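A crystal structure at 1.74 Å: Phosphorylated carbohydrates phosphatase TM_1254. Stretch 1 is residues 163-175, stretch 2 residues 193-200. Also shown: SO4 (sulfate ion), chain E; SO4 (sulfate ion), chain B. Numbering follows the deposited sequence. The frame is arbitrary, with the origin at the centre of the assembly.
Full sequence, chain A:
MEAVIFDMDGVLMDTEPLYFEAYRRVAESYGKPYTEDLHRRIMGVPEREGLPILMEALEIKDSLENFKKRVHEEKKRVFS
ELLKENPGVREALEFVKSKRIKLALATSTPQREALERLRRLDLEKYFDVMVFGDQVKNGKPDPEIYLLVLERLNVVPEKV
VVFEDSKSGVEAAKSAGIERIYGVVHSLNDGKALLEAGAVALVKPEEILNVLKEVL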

# COMPACT_ATOMS: atom_id res chain seq x y z
N PHE A 163 10.25 -4.48 -1.14
CA PHE A 163 9.49 -4.64 0.11
C PHE A 163 8.02 -4.60 -0.24
O PHE A 163 7.46 -3.56 -0.69
CB PHE A 163 9.87 -3.54 1.11
CG PHE A 163 11.27 -3.70 1.63
CD1 PHE A 163 11.52 -4.60 2.68
CD2 PHE A 163 12.35 -3.07 1.00
CE1 PHE A 163 12.82 -4.81 3.12
CE2 PHE A 163 13.67 -3.29 1.41
CZ PHE A 163 13.91 -4.18 2.48
N GLU A 164 7.38 -5.76 -0.06
CA GLU A 164 6.03 -5.94 -0.52
C GLU A 164 5.15 -6.39 0.63
O GLU A 164 5.65 -6.90 1.60
CB GLU A 164 5.97 -6.96 -1.67
CG GLU A 164 5.70 -6.32 -3.05
CD GLU A 164 4.30 -5.69 -3.19
OE1 GLU A 164 3.48 -5.83 -2.28
OE2 GLU A 164 4.01 -5.06 -4.22
N ASP A 165 3.85 -6.24 0.54
CA ASP A 165 3.00 -6.58 1.69
C ASP A 165 1.77 -7.39 1.30
O ASP A 165 0.94 -7.71 2.15
CB ASP A 165 2.63 -5.33 2.48
CG ASP A 165 1.38 -4.65 1.95
OD1 ASP A 165 1.22 -4.58 0.72
OD2 ASP A 165 0.50 -4.28 2.80
N SER A 166 1.64 -7.73 0.02
CA SER A 166 0.51 -8.62 -0.38
C SER A 166 0.96 -9.82 -1.22
O SER A 166 1.98 -9.76 -1.91
CB SER A 166 -0.53 -7.82 -1.16
OG SER A 166 -0.09 -7.56 -2.47
N LYS A 167 0.19 -10.89 -1.17
CA LYS A 167 0.44 -12.07 -2.03
C LYS A 167 0.57 -11.63 -3.48
O LYS A 167 1.54 -12.00 -4.16
CB LYS A 167 -0.71 -13.07 -1.87
CG LYS A 167 -0.64 -14.28 -2.77
CD LYS A 167 -1.78 -15.24 -2.36
CE LYS A 167 -2.07 -16.26 -3.41
NZ LYS A 167 -3.41 -16.89 -3.10
N SER A 168 -0.40 -10.85 -3.97
CA SER A 168 -0.39 -10.44 -5.38
C SER A 168 0.81 -9.57 -5.72
O SER A 168 1.35 -9.70 -6.81
CB SER A 168 -1.69 -9.72 -5.74
OG SER A 168 -2.70 -10.72 -5.77
N GLY A 169 1.24 -8.76 -4.76
CA GLY A 169 2.46 -7.89 -4.93
C GLY A 169 3.74 -8.75 -5.04
O GLY A 169 4.60 -8.58 -5.92
N VAL A 170 3.85 -9.71 -4.14
CA VAL A 170 5.00 -10.62 -4.20
C VAL A 170 5.01 -11.42 -5.47
O VAL A 170 6.04 -11.56 -6.12
CB VAL A 170 5.03 -11.53 -2.94
CG1 VAL A 170 6.14 -12.60 -3.10
CG2 VAL A 170 5.25 -10.68 -1.67
N GLU A 171 3.85 -11.94 -5.87
CA GLU A 171 3.77 -12.66 -7.13
C GLU A 171 4.21 -11.81 -8.32
O GLU A 171 4.95 -12.29 -9.19
CB GLU A 171 2.34 -13.16 -7.37
CG GLU A 171 1.96 -14.31 -6.42
CD GLU A 171 0.49 -14.73 -6.54
OE1 GLU A 171 -0.28 -14.05 -7.25
OE2 GLU A 171 0.10 -15.73 -5.87
N ALA A 172 3.78 -10.55 -8.33
CA ALA A 172 4.09 -9.65 -9.44
C ALA A 172 5.61 -9.39 -9.54
O ALA A 172 6.21 -9.50 -10.65
CB ALA A 172 3.32 -8.35 -9.28
N ALA A 173 6.23 -9.10 -8.40
CA ALA A 173 7.67 -8.83 -8.41
C ALA A 173 8.43 -10.10 -8.81
O ALA A 173 9.35 -10.03 -9.62
CB ALA A 173 8.16 -8.33 -7.06
N LYS A 174 8.05 -11.23 -8.26
CA LYS A 174 8.70 -12.51 -8.64
C LYS A 174 8.57 -12.82 -10.15
O LYS A 174 9.56 -13.21 -10.82
CB LYS A 174 8.08 -13.64 -7.82
CG LYS A 174 8.86 -14.95 -7.83
CD LYS A 174 10.07 -14.91 -6.87
CE LYS A 174 10.77 -16.30 -6.84
NZ LYS A 174 9.68 -17.29 -7.02
N SER A 175 7.36 -12.64 -10.68
CA SER A 175 7.12 -12.84 -12.12
C SER A 175 7.90 -11.89 -13.01
O SER A 175 8.20 -12.26 -14.15
CB SER A 175 5.63 -12.80 -12.46
OG SER A 175 4.95 -13.90 -11.86
N ALA A 193 1.36 -16.38 3.68
CA ALA A 193 0.99 -16.25 2.25
C ALA A 193 2.08 -15.52 1.43
O ALA A 193 2.31 -15.85 0.25
CB ALA A 193 -0.32 -15.53 2.12
N LEU A 194 2.74 -14.55 2.06
CA LEU A 194 3.83 -13.83 1.39
C LEU A 194 5.02 -14.77 1.18
O LEU A 194 5.62 -14.79 0.12
CB LEU A 194 4.30 -12.64 2.22
CG LEU A 194 3.21 -11.61 2.60
CD1 LEU A 194 3.91 -10.44 3.29
CD2 LEU A 194 2.37 -11.13 1.37
N LEU A 195 5.32 -15.61 2.17
CA LEU A 195 6.41 -16.56 2.01
C LEU A 195 6.06 -17.58 0.93
O LEU A 195 6.90 -17.95 0.08
CB LEU A 195 6.67 -17.25 3.37
CG LEU A 195 7.34 -16.40 4.46
CD1 LEU A 195 7.52 -17.26 5.72
CD2 LEU A 195 8.66 -15.86 4.01
N GLU A 196 4.82 -18.05 0.94
CA GLU A 196 4.42 -19.02 -0.08
C GLU A 196 4.50 -18.45 -1.48
O GLU A 196 4.82 -19.17 -2.42
CB GLU A 196 3.04 -19.62 0.21
CG GLU A 196 2.88 -20.29 1.62
CD GLU A 196 4.10 -21.09 2.18
OE1 GLU A 196 4.47 -22.16 1.63
OE2 GLU A 196 4.66 -20.65 3.23
N ALA A 197 4.24 -17.14 -1.62
CA ALA A 197 4.37 -16.47 -2.92
C ALA A 197 5.82 -16.21 -3.37
O ALA A 197 6.05 -15.79 -4.52
CB ALA A 197 3.56 -15.15 -2.93
N GLY A 198 6.78 -16.41 -2.46
CA GLY A 198 8.18 -16.27 -2.82
C GLY A 198 8.98 -15.25 -2.05
O GLY A 198 10.19 -15.07 -2.32
N ALA A 199 8.36 -14.63 -1.05
CA ALA A 199 9.15 -13.70 -0.21
C ALA A 199 10.29 -14.50 0.49
O ALA A 199 10.11 -15.68 0.88
CB ALA A 199 8.29 -13.00 0.80
N VAL A 200 11.44 -13.86 0.62
CA VAL A 200 12.63 -14.56 1.16
C VAL A 200 12.74 -14.45 2.69
O VAL A 200 13.53 -15.17 3.32
CB VAL A 200 13.96 -14.04 0.54
CG1 VAL A 200 13.95 -14.26 -1.00
CG2 VAL A 200 14.25 -12.56 0.95
S SO4 E . -3.93 -10.06 -2.61
O1 SO4 E . -4.49 -8.98 -3.43
O2 SO4 E . -2.51 -9.98 -2.65
O3 SO4 E . -4.32 -9.88 -1.20
O4 SO4 E . -4.40 -11.36 -3.12
S SO4 B . -1.46 -15.00 6.26
O1 SO4 B . -0.96 -13.73 6.79
O2 SO4 B . -1.52 -15.96 7.37
O3 SO4 B . -2.75 -14.88 5.61
O4 SO4 B . -0.59 -15.51 5.23

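No hydrogen bond crosses between these two stretches; they are held by the fit of apolar surfaces, which buries 409 Å² counting both sides. Three residues carry most of the fit: Val 170 from the first stretch, Leu 194 and Ala 197 from the second.

Leu 194 leaves its helix sideways, but with chi1 m and chi2 t its end comes nearer to the first stretch and settles against the backbone at the start of the 167-175 helix. Its CD2 lies 3.2 Å from Ser 166 C, 3.4 Å from Lys 167 N and 3.8 Å from Asp 165 C. A branched, flexible side chain suits this place because it can reach the bend between strand and helix and cover it. That bend is braced from within: Ser 166, at the N-cap, accepts a hydrogen bond at OG from Gly 169 N (2.9 Å).

Val 170 points toward the second stretch and fills the hollow where that helix ends. Its CG1 is 3.6 Å from Ala 197 CB, 3.5 Å from Ala 197 O and 3.6 Å from Ala 199 N, while its CG2 meets Leu 194 CD2 at 4.2 Å. Valine is short and broad, so its two methyls can touch different neighbours.

Ala 197 is a small bump pointing toward the first helix. Its CB packs 3.9 Å from both Lys 167 O and Glu 171 CG; a single methyl suits so close an approach, with the CA atoms of Glu 171 and Ala 197 only 5.7 Å apart. Here Glu 171 contributes aliphatic carbon rather than charge.

Gly 198 turns the chain with positive phi in a Schellman motif. A CB here would jam against the preceding carbonyl O and sit tightly, 3.3 Å, from Lys 174 CD, so glycine leaves room for the lysine's methylenes.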